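Probable manganase-dependent inorganic pyrophosphatase (Clostridium perfringens, PDB 3L2B) probably hydrolyses inorganic pyrophosphate to phosphate, its regulatory region of CBS and DRTGG domains binding the inhibitor AMP and the activator diadenosine tetraphosphate. Local coordinates at residues I17-P22 with L38-A44; A29-M33 with L54-I59; N81-L86 with L180-P186; L196-D202 with Y220-E225. All blocks are in the same frame, centred on the assembly; numbering follows the deposited sequence.

In the fold
From the N terminus, interaction 1 closes the first loop, bringing the segment 17-22 beside strand 40-44 with helix 26-35 in the loop between them. Interaction 2 starts on that helix and closes on 54-59, so the two cross along the chain; Ile-41 N bonds to Leu-54 O, and Leu-20 packs on Ala-29 where they meet. Interaction 3 follows in series and spans the longest interval, joining two segments far apart in the chain within the DRTGG range, and touches interaction 1 through Pro-22 and Pro-186. Interaction 4, about 31 Å from interaction 3 between centres, closes a beta-alpha-beta unit in the second CBS domain. Interactions 1, 2 and 4 all reach the bound diadenosine tetraphosphate.

Interaction 1: residues I17-P22 with L38-A44; sequences IAPLAP and LKSIPVA. With B4P (bis(adenosine)-5'-tetraphosphate), chain C.
Leu-20 lies across Ile-41 at about a right angle, its CG and two methyls forming a knob against the branched end of the isoleucine. The fit is tight: Leu-20 CD1 comes within 3.5 Å of Ile-41 CG2. Ile-41 can meet it because its CG1 arm runs anti to the backbone N (chi1 -169°), bringing CD1 against Leu-20 CG. Beside this pair, Ile-17 reaches in with two branches, CG2 into the notch between Leu-38 CD1 and Ile-41 CG1, and CD1 against Pro-42 CD at 3.8 Å. Small, rigid residues fill the next row, where the Pro-19 ring rests on the Ala-44 methyl, CB to CB 3.8 Å. Farther along, Val-43 CG1 lies 3.7 Å from Pro-22 CA. Helix 26-35 covers the Leu-20 and Ile-41 pair through Ala-29 and Ile-32.

Leu-20 grips the strand with both backbone groups: its N donates to Pro-42 O (2.8 Å), and its O receives Ala-44 N (2.9 Å). Prolines suit the flanks, since neither Pro-19 nor Pro-42 has an N-H to satisfy. The chemistry is thus apolar interlocking fixed by one beta bridge, while Lys-39, just before the strand, gives NZ to three phosphate oxygens of the ligand, probably offsetting their negative charge.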
# COMPACT_ATOMS: atom_id res chain seq x y z
N ILE A 17 11.42 16.53 16.58
CA ILE A 17 11.13 15.18 16.09
C ILE A 17 12.45 14.53 15.87
O ILE A 17 13.29 15.09 15.16
CB ILE A 17 10.43 15.15 14.72
CG1 ILE A 17 9.37 16.25 14.57
CG2 ILE A 17 9.83 13.76 14.45
CD1 ILE A 17 8.88 16.36 13.14
N ALA A 18 12.65 13.37 16.47
CA ALA A 18 13.83 12.56 16.16
C ALA A 18 13.68 12.03 14.74
O ALA A 18 12.71 11.36 14.44
CB ALA A 18 13.99 11.40 17.17
N PRO A 19 14.62 12.36 13.85
CA PRO A 19 14.51 11.93 12.44
C PRO A 19 14.80 10.47 12.21
O PRO A 19 15.49 9.85 12.99
CB PRO A 19 15.55 12.78 11.71
CG PRO A 19 16.47 13.30 12.78
CD PRO A 19 15.76 13.26 14.08
N LEU A 20 14.26 9.95 11.12
CA LEU A 20 14.53 8.59 10.69
C LEU A 20 15.88 8.48 9.99
O LEU A 20 16.28 9.34 9.21
CB LEU A 20 13.45 8.13 9.72
CG LEU A 20 12.04 8.04 10.31
CD1 LEU A 20 11.07 7.60 9.26
CD2 LEU A 20 12.01 7.09 11.51
N ALA A 21 16.56 7.37 10.26
CA ALA A 21 17.72 6.96 9.47
C ALA A 21 17.20 6.55 8.09
O ALA A 21 16.08 6.09 7.98
CB ALA A 21 18.46 5.78 10.13
N PRO A 22 18.00 6.74 7.04
CA PRO A 22 17.47 6.54 5.68
C PRO A 22 17.17 5.09 5.27
O PRO A 22 16.41 4.84 4.30
CB PRO A 22 18.58 7.10 4.77
CG PRO A 22 19.85 7.14 5.62
CD PRO A 22 19.42 7.18 7.06
N LEU A 38 2.26 11.69 13.83
CA LEU A 38 2.85 12.52 12.78
C LEU A 38 2.23 12.21 11.41
O LEU A 38 1.81 11.10 11.16
CB LEU A 38 4.36 12.31 12.75
CG LEU A 38 5.07 12.57 14.09
CD1 LEU A 38 6.50 12.08 14.01
CD2 LEU A 38 5.02 14.04 14.47
N LYS A 39 2.15 13.23 10.56
CA LYS A 39 1.70 13.07 9.17
C LYS A 39 2.92 13.03 8.27
O LYS A 39 2.88 12.54 7.14
CB LYS A 39 0.77 14.22 8.75
CG LYS A 39 -0.34 14.52 9.78
CD LYS A 39 -1.32 15.63 9.36
CE LYS A 39 -0.66 17.01 9.35
NZ LYS A 39 -1.56 18.05 8.80
N SER A 40 4.01 13.56 8.79
CA SER A 40 5.31 13.44 8.13
C SER A 40 6.42 13.40 9.15
O SER A 40 6.22 13.67 10.34
CB SER A 40 5.54 14.57 7.17
OG SER A 40 5.71 15.75 7.90
N ILE A 41 7.59 13.01 8.66
CA ILE A 41 8.75 12.81 9.53
C ILE A 41 10.03 12.96 8.73
O ILE A 41 10.17 12.40 7.64
CB ILE A 41 8.71 11.44 10.24
CG1 ILE A 41 9.77 11.36 11.34
CG2 ILE A 41 8.87 10.32 9.23
CD1 ILE A 41 9.77 10.05 12.12
N PRO A 42 10.96 13.77 9.25
CA PRO A 42 12.22 13.99 8.52
C PRO A 42 13.16 12.78 8.51
O PRO A 42 13.19 11.96 9.42
CB PRO A 42 12.83 15.18 9.26
CG PRO A 42 12.25 15.09 10.65
CD PRO A 42 10.88 14.53 10.50
N VAL A 43 13.89 12.67 7.42
CA VAL A 43 14.89 11.64 7.25
C VAL A 43 16.26 12.32 7.23
O VAL A 43 16.46 13.32 6.53
CB VAL A 43 14.68 10.87 5.95
CG1 VAL A 43 15.68 9.72 5.85
CG2 VAL A 43 13.21 10.38 5.82
N ALA A 44 17.19 11.79 8.02
CA ALA A 44 18.53 12.39 8.20
C ALA A 44 19.64 11.37 8.21
O ALA A 44 19.45 10.25 8.67
CB ALA A 44 18.59 13.20 9.49
PA B4P C . 0.72 19.02 3.11
O1A B4P C . 0.11 19.95 2.16
O2A B4P C . 1.64 19.72 4.22
O3A B4P C . -0.47 18.15 3.68
PB B4P C . -0.54 17.30 5.03
O1B B4P C . -0.59 18.18 6.21
O2B B4P C . 0.63 16.22 5.07
O3B B4P C . -1.94 16.56 4.77
PG B4P C . -3.34 17.20 5.21
O1G B4P C . -3.33 18.64 4.86
O2G B4P C . -4.58 16.37 4.66
O3G B4P C . -3.38 16.96 6.79
PD B4P C . -4.72 17.30 7.62
O1D B4P C . -4.38 17.66 9.00
O2D B4P C . -5.58 18.42 6.85
O5E B4P C . 1.68 18.06 2.28
C5E B4P C . 1.12 17.06 1.43
C4E B4P C . 2.27 16.16 0.98
O4E B4P C . 3.31 16.95 0.44
C3E B4P C . 2.88 15.44 2.16
O3E B4P C . 2.36 14.14 2.23
C2E B4P C . 4.37 15.45 1.92
O2E B4P C . 4.76 14.29 1.21
C1E B4P C . 4.60 16.65 1.03
N9A B4P C . 5.19 17.71 1.88
C8A B4P C . 4.75 18.11 3.11
N7A B4P C . 5.54 19.09 3.62
C5A B4P C . 6.50 19.35 2.73
C6A B4P C . 7.64 20.26 2.64
N6A B4P C . 7.92 21.13 3.61
N1A B4P C . 8.43 20.21 1.54
C2A B4P C . 8.16 19.35 0.53
N3A B4P C . 7.14 18.49 0.56
C4A B4P C . 6.28 18.43 1.60
O5F B4P C . -5.47 15.90 7.56
C5F B4P C . -4.83 14.76 8.11
C4F B4P C . -5.73 13.57 7.90
O4F B4P C . -6.92 13.75 8.67
C3F B4P C . -6.13 13.46 6.45
O3F B4P C . -5.33 12.47 5.78
C2F B4P C . -7.59 13.04 6.51
O2F B4P C . -7.60 11.62 6.49
C1F B4P C . -8.08 13.57 7.85
N9B B4P C . -8.83 14.82 7.58
C8B B4P C . -8.50 15.80 6.71
N7B B4P C . -9.45 16.76 6.70
C5B B4P C . -10.41 16.41 7.56
C6B B4P C . -11.70 16.97 8.02
N6B B4P C . -12.15 18.15 7.54
N1B B4P C . -12.40 16.28 8.92
C2B B4P C . -11.97 15.11 9.41
N3B B4P C . -10.82 14.53 9.03
C4B B4P C . -10.01 15.12 8.13

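Interaction 2: residues A29-M33 with L54-I59; sequences AWNIM and LSTSNI. With B4P (bis(adenosine)-5'-tetraphosphate), chain C.
The indole of Trp-30 meets Thr-56 through its six-membered ring, CZ3 lying 3.6 Å from the CG2 methyl. That methyl approaches obliquely, as does the more distant Ile-59 CD1, 4.5 Å from Trp-30 CE3. A large, flat, mostly apolar group suits this position because it spans from helix 26-35 to the start of helix 56-64, and it also packs on Met-64 of the second subunit. Its CG is anti to the backbone N (chi1 165°), which carries the ring from the helix surface toward Thr-56. The threonine divides its roles: the methyl serves the contact, whereas OG1 is hydrogen-bonded to Thr-56 OG1 of the second subunit.

One helical turn away, Met-33 supplies a flexible apolar arm. It bends at its last torsion (chi3 55°), so that SD lies 3.9 Å from Leu-54 CD2 while CE turns to Thr-56 CG2 at 3.8 Å. Leu-54 CD2 is also pressed closely against Ala-29 CB, where the short alanine lets helix and strand draw together.

Behind this apolar layer, Ser-55 and Asn-58 make a capping box: Ser-55 N donates to Asn-58 OD1 (2.8 Å), and Asn-58 N to Ser-55 OG (3.2 Å). The hydroxyls of Ser-55 and Ser-57 lie close together beside a ligand ribose, with Ser-57 OG 2.7 Å from O2E. A strand leading straight into a serine-capped helix beside a ribose is consistent with the adenosine-nucleotide sites of CBS domains, where the ribose commonly lies by the start of such a helix.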
# COMPACT_ATOMS: atom_id res chain seq x y z
N ALA A 29 8.85 2.93 9.83
CA ALA A 29 8.66 4.37 9.74
C ALA A 29 7.21 4.66 10.14
O ALA A 29 6.93 5.52 10.97
CB ALA A 29 8.97 4.91 8.32
N TRP A 30 6.31 3.87 9.58
CA TRP A 30 4.88 4.09 9.79
C TRP A 30 4.45 3.84 11.22
O TRP A 30 3.61 4.57 11.75
CB TRP A 30 4.05 3.27 8.80
CG TRP A 30 2.62 3.18 9.16
CD1 TRP A 30 2.00 2.10 9.67
CD2 TRP A 30 1.63 4.21 9.05
NE1 TRP A 30 0.68 2.37 9.89
CE2 TRP A 30 0.42 3.66 9.51
CE3 TRP A 30 1.64 5.53 8.60
CZ2 TRP A 30 -0.79 4.38 9.53
CZ3 TRP A 30 0.46 6.25 8.62
CH2 TRP A 30 -0.74 5.68 9.09
N ASN A 31 5.05 2.84 11.86
CA ASN A 31 4.77 2.57 13.28
C ASN A 31 5.18 3.74 14.18
O ASN A 31 4.48 4.11 15.13
CB ASN A 31 5.47 1.30 13.76
CG ASN A 31 4.86 0.05 13.18
OD1 ASN A 31 3.76 0.07 12.64
ND2 ASN A 31 5.60 -1.05 13.26
N ILE A 32 6.32 4.33 13.85
CA ILE A 32 6.80 5.53 14.55
C ILE A 32 5.85 6.70 14.28
O ILE A 32 5.42 7.36 15.20
CB ILE A 32 8.28 5.86 14.19
CG1 ILE A 32 9.20 4.80 14.81
CG2 ILE A 32 8.66 7.26 14.69
CD1 ILE A 32 10.62 4.76 14.23
N MET A 33 5.52 6.92 13.01
CA MET A 33 4.63 8.02 12.61
C MET A 33 3.27 7.95 13.26
O MET A 33 2.74 8.97 13.71
CB MET A 33 4.40 8.05 11.11
CG MET A 33 5.54 8.62 10.33
SD MET A 33 5.35 8.46 8.56
CE MET A 33 3.74 9.22 8.24
N LEU A 54 9.45 11.93 4.85
CA LEU A 54 8.48 10.87 4.64
C LEU A 54 7.05 11.32 5.03
O LEU A 54 6.81 11.79 6.12
CB LEU A 54 8.85 9.64 5.46
CG LEU A 54 8.05 8.42 4.98
CD1 LEU A 54 8.52 7.98 3.59
CD2 LEU A 54 8.08 7.27 6.00
N SER A 55 6.13 11.16 4.11
CA SER A 55 4.70 11.35 4.44
C SER A 55 3.88 10.16 3.98
O SER A 55 4.36 9.29 3.23
CB SER A 55 4.16 12.54 3.70
OG SER A 55 3.88 12.12 2.38
N THR A 56 2.60 10.17 4.33
CA THR A 56 1.70 9.12 3.81
C THR A 56 1.42 9.28 2.32
O THR A 56 1.00 8.33 1.70
CB THR A 56 0.38 9.01 4.57
OG1 THR A 56 -0.39 10.19 4.37
CG2 THR A 56 0.62 8.77 6.06
N SER A 57 1.69 10.45 1.75
CA SER A 57 1.62 10.64 0.29
C SER A 57 2.71 9.87 -0.46
O SER A 57 2.44 9.26 -1.50
CB SER A 57 1.69 12.12 -0.06
OG SER A 57 3.01 12.64 0.08
N ASN A 58 3.93 9.87 0.07
CA ASN A 58 5.04 9.03 -0.49
C ASN A 58 4.72 7.54 -0.39
O ASN A 58 4.98 6.74 -1.28
CB ASN A 58 6.36 9.19 0.32
CG ASN A 58 6.85 10.61 0.43
OD1 ASN A 58 7.21 11.03 1.53
ND2 ASN A 58 6.85 11.36 -0.67
N ILE A 59 4.28 7.17 0.80
CA ILE A 59 4.03 5.77 1.13
C ILE A 59 2.91 5.26 0.22
O ILE A 59 3.04 4.20 -0.41
CB ILE A 59 3.58 5.56 2.59
CG1 ILE A 59 4.69 5.99 3.60
CG2 ILE A 59 3.20 4.08 2.83
CD1 ILE A 59 4.36 5.73 5.07
PA B4P C . 0.72 19.02 3.11
O1A B4P C . 0.11 19.95 2.16
O2A B4P C . 1.64 19.72 4.22
O3A B4P C . -0.47 18.15 3.68
PB B4P C . -0.54 17.30 5.03
O1B B4P C . -0.59 18.18 6.21
O2B B4P C . 0.63 16.22 5.07
O3B B4P C . -1.94 16.56 4.77
PG B4P C . -3.34 17.20 5.21
O1G B4P C . -3.33 18.64 4.86
O2G B4P C . -4.58 16.37 4.66
O3G B4P C . -3.38 16.96 6.79
PD B4P C . -4.72 17.30 7.62
O1D B4P C . -4.38 17.66 9.00
O2D B4P C . -5.58 18.42 6.85
O5E B4P C . 1.68 18.06 2.28
C5E B4P C . 1.12 17.06 1.43
C4E B4P C . 2.27 16.16 0.98
O4E B4P C . 3.31 16.95 0.44
C3E B4P C . 2.88 15.44 2.16
O3E B4P C . 2.36 14.14 2.23
C2E B4P C . 4.37 15.45 1.92
O2E B4P C . 4.76 14.29 1.21
C1E B4P C . 4.60 16.65 1.03
N9A B4P C . 5.19 17.71 1.88
C8A B4P C . 4.75 18.11 3.11
N7A B4P C . 5.54 19.09 3.62
C5A B4P C . 6.50 19.35 2.73
C6A B4P C . 7.64 20.26 2.64
N6A B4P C . 7.92 21.13 3.61
N1A B4P C . 8.43 20.21 1.54
C2A B4P C . 8.16 19.35 0.53
N3A B4P C . 7.14 18.49 0.56
C4A B4P C . 6.28 18.43 1.60
O5F B4P C . -5.47 15.90 7.56
C5F B4P C . -4.83 14.76 8.11
C4F B4P C . -5.73 13.57 7.90
O4F B4P C . -6.92 13.75 8.67
C3F B4P C . -6.13 13.46 6.45
O3F B4P C . -5.33 12.47 5.78
C2F B4P C . -7.59 13.04 6.51
O2F B4P C . -7.60 11.62 6.49
C1F B4P C . -8.08 13.57 7.85
N9B B4P C . -8.83 14.82 7.58
C8B B4P C . -8.50 15.80 6.71
N7B B4P C . -9.45 16.76 6.70
C5B B4P C . -10.41 16.41 7.56
C6B B4P C . -11.70 16.97 8.02
N6B B4P C . -12.15 18.15 7.54
N1B B4P C . -12.40 16.28 8.92
C2B B4P C . -11.97 15.11 9.41
N3B B4P C . -10.82 14.53 9.03
C4B B4P C . -10.01 15.12 8.13

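Interaction 3: residues N81-L86 with L180-P186; sequences NILDTL and LIVQSLP
Thr-85 fits closely against the turn at Ser-184, its OG1 3.2 Å from Ser-184 CB and its CG2 3.2 Å from Leu-180 O. With OG1 beside its own backbone N (chi1 -58°), the hydroxyl folds back to donate to Asn-81 O (2.8 Å) from above the carbonyl plane. Thr-85 N reaches the same oxygen from the opposite face, so two donors grip it and the threonine's rotation is probably fixed. A beta-branched residue is apt here: the hydroxyl branch is satisfied within the helix, and the methyl fills the hollow between Leu-180 O and Gln-183 CB.

Ser-184 mirrors this economy. Its OG donates to Ile-181 O at 2.7 Å, which stabilises the tight turn, and still lies beside Ile-82 CG1. Asn-81 closes this end: ND2 donates to Ser-184 O at 3.1 Å, nearly in its amide plane, and it is also bonded to Glu-23 O.

Packing is looser at Leu-86, just past the helix. There Leu-86 and Leu-180 slide past each other in opposite directions, CD2 to CB 3.9 Å, and Leu-86 CD1 stands 4.3 Å from Ile-181 CG1. Leu-180 is partly exposed, making this the more open side.

Strand 143-146 lies against Ile-82, Leu-86 and Ile-181, while helix 26-35 touches Asn-81, Gln-183 and Leu-185. The contact therefore brings together helix 79-85 and the turn after helix 174-180, beside helix 26-35 of the CBS region.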
# COMPACT_ATOMS: atom_id res chain seq x y z
N ASN A 81 15.76 -5.45 6.61
CA ASN A 81 14.45 -4.83 6.45
C ASN A 81 13.40 -5.86 6.06
O ASN A 81 12.30 -5.90 6.64
CB ASN A 81 14.51 -3.68 5.44
CG ASN A 81 15.02 -2.41 6.07
OD1 ASN A 81 15.68 -2.46 7.10
ND2 ASN A 81 14.71 -1.28 5.47
N ILE A 82 13.80 -6.71 5.11
CA ILE A 82 12.95 -7.78 4.62
C ILE A 82 12.69 -8.76 5.76
O ILE A 82 11.54 -9.17 5.99
CB ILE A 82 13.57 -8.53 3.42
CG1 ILE A 82 13.63 -7.63 2.20
CG2 ILE A 82 12.74 -9.74 3.07
CD1 ILE A 82 14.58 -8.13 1.08
N LEU A 83 13.74 -9.11 6.51
CA LEU A 83 13.57 -10.04 7.64
C LEU A 83 12.55 -9.48 8.63
O LEU A 83 11.67 -10.21 9.08
CB LEU A 83 14.88 -10.33 8.38
CG LEU A 83 15.83 -11.32 7.71
CD1 LEU A 83 17.18 -11.36 8.49
CD2 LEU A 83 15.22 -12.70 7.59
N ASP A 84 12.66 -8.20 8.96
CA ASP A 84 11.77 -7.57 9.94
C ASP A 84 10.33 -7.55 9.45
O ASP A 84 9.41 -7.89 10.17
CB ASP A 84 12.17 -6.13 10.23
CG ASP A 84 11.21 -5.43 11.22
OD1 ASP A 84 11.32 -5.71 12.43
OD2 ASP A 84 10.34 -4.63 10.81
N THR A 85 10.16 -7.14 8.19
CA THR A 85 8.85 -6.92 7.61
C THR A 85 8.08 -8.23 7.48
O THR A 85 6.88 -8.27 7.66
CB THR A 85 8.97 -6.28 6.20
OG1 THR A 85 9.69 -5.04 6.31
CG2 THR A 85 7.58 -6.01 5.61
N LEU A 86 8.77 -9.30 7.16
CA LEU A 86 8.13 -10.61 6.96
C LEU A 86 8.22 -11.46 8.23
O LEU A 86 7.85 -12.63 8.24
CB LEU A 86 8.77 -11.34 5.78
CG LEU A 86 8.61 -10.63 4.43
CD1 LEU A 86 9.30 -11.44 3.32
CD2 LEU A 86 7.13 -10.43 4.11
N LEU A 180 3.03 -7.80 1.78
CA LEU A 180 3.83 -7.16 2.83
C LEU A 180 5.22 -6.73 2.42
O LEU A 180 5.80 -5.83 3.01
CB LEU A 180 4.03 -8.12 4.00
CG LEU A 180 2.85 -8.45 4.89
CD1 LEU A 180 3.21 -9.67 5.78
CD2 LEU A 180 2.46 -7.24 5.75
N ILE A 181 5.78 -7.40 1.43
CA ILE A 181 7.20 -7.26 1.16
C ILE A 181 7.59 -5.84 0.74
O ILE A 181 8.74 -5.40 1.01
CB ILE A 181 7.70 -8.30 0.13
CG1 ILE A 181 9.21 -8.45 0.28
CG2 ILE A 181 7.27 -7.87 -1.27
CD1 ILE A 181 9.86 -9.46 -0.64
N VAL A 182 6.66 -5.07 0.15
CA VAL A 182 7.01 -3.68 -0.26
C VAL A 182 7.14 -2.73 0.94
O VAL A 182 7.73 -1.65 0.83
CB VAL A 182 6.05 -3.07 -1.27
CG1 VAL A 182 6.06 -3.95 -2.54
CG2 VAL A 182 4.62 -2.92 -0.68
N GLN A 183 6.67 -3.18 2.09
CA GLN A 183 6.77 -2.40 3.31
C GLN A 183 8.19 -2.46 3.87
O GLN A 183 8.52 -1.84 4.86
CB GLN A 183 5.79 -2.94 4.35
CG GLN A 183 4.32 -2.99 3.83
CD GLN A 183 3.36 -3.32 4.94
OE1 GLN A 183 3.75 -3.37 6.10
NE2 GLN A 183 2.09 -3.56 4.59
N SER A 184 9.04 -3.22 3.22
CA SER A 184 10.39 -3.41 3.69
C SER A 184 11.32 -2.38 3.05
O SER A 184 12.45 -2.21 3.49
CB SER A 184 10.84 -4.85 3.37
OG SER A 184 11.15 -4.92 2.02
N LEU A 185 10.81 -1.66 2.04
CA LEU A 185 11.58 -0.61 1.35
C LEU A 185 12.18 0.43 2.31
O LEU A 185 11.51 0.94 3.21
CB LEU A 185 10.72 0.14 0.33
CG LEU A 185 10.22 -0.65 -0.88
CD1 LEU A 185 9.32 0.21 -1.78
CD2 LEU A 185 11.36 -1.18 -1.65
N PRO A 186 13.44 0.83 2.07
CA PRO A 186 13.98 1.91 2.92
C PRO A 186 13.37 3.26 2.62
O PRO A 186 13.09 3.57 1.48
CB PRO A 186 15.48 1.94 2.56
CG PRO A 186 15.55 1.44 1.12
CD PRO A 186 14.34 0.47 0.97

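Interaction 4: residues L196-D202 with Y220-E225; sequences LVAVSTD and YPVIDE. With B4P (bis(adenosine)-5'-tetraphosphate), chain C.
Val-199 and Val-222 form the apolar centre, their CG2 methyls meeting at 3.7 Å on one face of the sheet. The Thr-201 side chain crosses Val-222 at about a right angle, CG2 against CG1, and Val-208 of helix 205-215 covers Val-199. Beta-branched residues suit these extended strands, filling the face close to the backbone. Next outward, Val-197 lies alongside Tyr-220, both pointing the same way, with CG1 3.8 Å from ring atom CE1. Val-197 O sits at the ring's edge; Tyr-220 OH is hydrogen-bonded to Thr-215 OG1.

The backbones run parallel. Val-199 bonds in both directions, its N to Pro-221 O (2.9 Å) and its O from Ile-223 N (2.8 Å), after which Thr-201 N donates to Ile-223 O. On the opposite face Ser-200 OG rests on Ile-223 CG1; beyond the strands, at the polar edge, the carboxylates of Asp-202 and Glu-225 remain separate, OD2 to OE1 5.7 Å.

At the other end, Val-197 reads the adenine with main-chain atoms, N donating to N1A at 3.0 Å, nearly straight at 174°, and O accepting from N6A. This donor-acceptor pair matches adenine's N1 and amino group, consistent with selectivity for an adenine base at this beta-alpha-beta unit.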
# COMPACT_ATOMS: atom_id res chain seq x y z
N LEU A 196 12.14 19.57 -1.40
CA LEU A 196 11.79 19.59 0.01
C LEU A 196 12.05 21.00 0.45
O LEU A 196 13.08 21.58 0.12
CB LEU A 196 12.63 18.59 0.82
CG LEU A 196 12.37 18.52 2.32
CD1 LEU A 196 10.88 18.38 2.68
CD2 LEU A 196 13.13 17.37 2.91
N VAL A 197 11.08 21.58 1.13
CA VAL A 197 11.22 22.94 1.62
C VAL A 197 11.46 22.90 3.12
O VAL A 197 10.62 22.46 3.89
CB VAL A 197 9.99 23.80 1.28
CG1 VAL A 197 10.17 25.22 1.78
CG2 VAL A 197 9.71 23.76 -0.24
N ALA A 198 12.66 23.35 3.50
CA ALA A 198 13.09 23.40 4.89
C ALA A 198 13.35 24.83 5.26
O ALA A 198 13.56 25.67 4.40
CB ALA A 198 14.36 22.61 5.07
N VAL A 199 13.36 25.10 6.55
CA VAL A 199 13.74 26.40 7.07
C VAL A 199 14.91 26.25 8.04
O VAL A 199 15.12 25.19 8.63
CB VAL A 199 12.55 27.13 7.73
CG1 VAL A 199 11.39 27.19 6.77
CG2 VAL A 199 12.13 26.45 8.99
N SER A 200 15.69 27.30 8.16
CA SER A 200 16.82 27.32 9.11
C SER A 200 16.48 28.07 10.39
O SER A 200 15.78 29.06 10.37
CB SER A 200 18.08 27.94 8.48
OG SER A 200 18.56 27.17 7.39
N THR A 201 17.01 27.58 11.50
CA THR A 201 16.88 28.24 12.80
C THR A 201 17.15 29.74 12.73
O THR A 201 16.51 30.55 13.41
CB THR A 201 17.86 27.66 13.84
OG1 THR A 201 19.15 27.55 13.24
CG2 THR A 201 17.43 26.29 14.34
N ASP A 202 18.12 30.13 11.91
CA ASP A 202 18.49 31.55 11.87
C ASP A 202 17.76 32.32 10.77
O ASP A 202 17.96 33.52 10.62
CB ASP A 202 20.02 31.76 11.85
CG ASP A 202 20.70 31.06 10.71
OD1 ASP A 202 20.04 30.31 9.95
OD2 ASP A 202 21.93 31.26 10.57
N TYR A 220 7.12 22.25 8.21
CA TYR A 220 8.44 22.45 7.59
C TYR A 220 9.61 21.99 8.49
O TYR A 220 9.71 22.37 9.64
CB TYR A 220 8.61 23.92 7.21
CG TYR A 220 7.59 24.42 6.20
CD1 TYR A 220 7.92 24.55 4.86
CD2 TYR A 220 6.31 24.78 6.60
CE1 TYR A 220 7.00 25.02 3.95
CE2 TYR A 220 5.37 25.23 5.69
CZ TYR A 220 5.71 25.36 4.37
OH TYR A 220 4.77 25.80 3.47
N PRO A 221 10.50 21.16 7.95
CA PRO A 221 11.60 20.79 8.82
C PRO A 221 12.54 21.95 9.08
O PRO A 221 12.74 22.80 8.23
CB PRO A 221 12.29 19.66 8.06
CG PRO A 221 11.71 19.69 6.65
CD PRO A 221 10.37 20.28 6.77
N VAL A 222 13.03 22.00 10.30
CA VAL A 222 13.92 23.07 10.75
C VAL A 222 15.31 22.50 10.90
O VAL A 222 15.51 21.49 11.59
CB VAL A 222 13.47 23.63 12.10
CG1 VAL A 222 14.50 24.61 12.62
CG2 VAL A 222 12.05 24.26 11.96
N ILE A 223 16.25 23.14 10.23
CA ILE A 223 17.66 22.78 10.31
C ILE A 223 18.43 23.94 10.99
O ILE A 223 18.05 25.09 10.88
CB ILE A 223 18.29 22.44 8.91
CG1 ILE A 223 18.29 23.66 7.97
CG2 ILE A 223 17.56 21.27 8.23
CD1 ILE A 223 18.88 23.36 6.56
N ASP A 224 19.49 23.62 11.71
CA ASP A 224 20.25 24.66 12.38
C ASP A 224 21.31 25.29 11.46
O ASP A 224 21.36 25.01 10.25
CB ASP A 224 20.85 24.18 13.72
CG ASP A 224 21.99 23.19 13.55
OD1 ASP A 224 22.57 23.11 12.45
OD2 ASP A 224 22.27 22.47 14.52
N GLU A 225 22.14 26.14 12.07
CA GLU A 225 23.13 26.95 11.36
C GLU A 225 24.33 26.12 10.91
O GLU A 225 25.25 26.63 10.26
CB GLU A 225 23.60 28.14 12.22
CG GLU A 225 24.52 27.78 13.42
CD GLU A 225 23.76 27.27 14.66
OE1 GLU A 225 22.53 27.50 14.78
OE2 GLU A 225 24.42 26.63 15.52
PA B4P C . 0.72 19.02 3.11
O1A B4P C . 0.11 19.95 2.16
O2A B4P C . 1.64 19.72 4.22
O3A B4P C . -0.47 18.15 3.68
PB B4P C . -0.54 17.30 5.03
O1B B4P C . -0.59 18.18 6.21
O2B B4P C . 0.63 16.22 5.07
O3B B4P C . -1.94 16.56 4.77
PG B4P C . -3.34 17.20 5.21
O1G B4P C . -3.33 18.64 4.86
O2G B4P C . -4.58 16.37 4.66
O3G B4P C . -3.38 16.96 6.79
PD B4P C . -4.72 17.30 7.62
O1D B4P C . -4.38 17.66 9.00
O2D B4P C . -5.58 18.42 6.85
O5E B4P C . 1.68 18.06 2.28
C5E B4P C . 1.12 17.06 1.43
C4E B4P C . 2.27 16.16 0.98
O4E B4P C . 3.31 16.95 0.44
C3E B4P C . 2.88 15.44 2.16
O3E B4P C . 2.36 14.14 2.23
C2E B4P C . 4.37 15.45 1.92
O2E B4P C . 4.76 14.29 1.21
C1E B4P C . 4.60 16.65 1.03
N9A B4P C . 5.19 17.71 1.88
C8A B4P C . 4.75 18.11 3.11
N7A B4P C . 5.54 19.09 3.62
C5A B4P C . 6.50 19.35 2.73
C6A B4P C . 7.64 20.26 2.64
N6A B4P C . 7.92 21.13 3.61
N1A B4P C . 8.43 20.21 1.54
C2A B4P C . 8.16 19.35 0.53
N3A B4P C . 7.14 18.49 0.56
C4A B4P C . 6.28 18.43 1.60
O5F B4P C . -5.47 15.90 7.56
C5F B4P C . -4.83 14.76 8.11
C4F B4P C . -5.73 13.57 7.90
O4F B4P C . -6.92 13.75 8.67
C3F B4P C . -6.13 13.46 6.45
O3F B4P C . -5.33 12.47 5.78
C2F B4P C . -7.59 13.04 6.51
O2F B4P C . -7.60 11.62 6.49
C1F B4P C . -8.08 13.57 7.85
N9B B4P C . -8.83 14.82 7.58
C8B B4P C . -8.50 15.80 6.71
N7B B4P C . -9.45 16.76 6.70
C5B B4P C . -10.41 16.41 7.56
C6B B4P C . -11.70 16.97 8.02
N6B B4P C . -12.15 18.15 7.54
N1B B4P C . -12.40 16.28 8.92
C2B B4P C . -11.97 15.11 9.41
N3B B4P C . -10.82 14.53 9.03
C4B B4P C . -10.01 15.12 8.13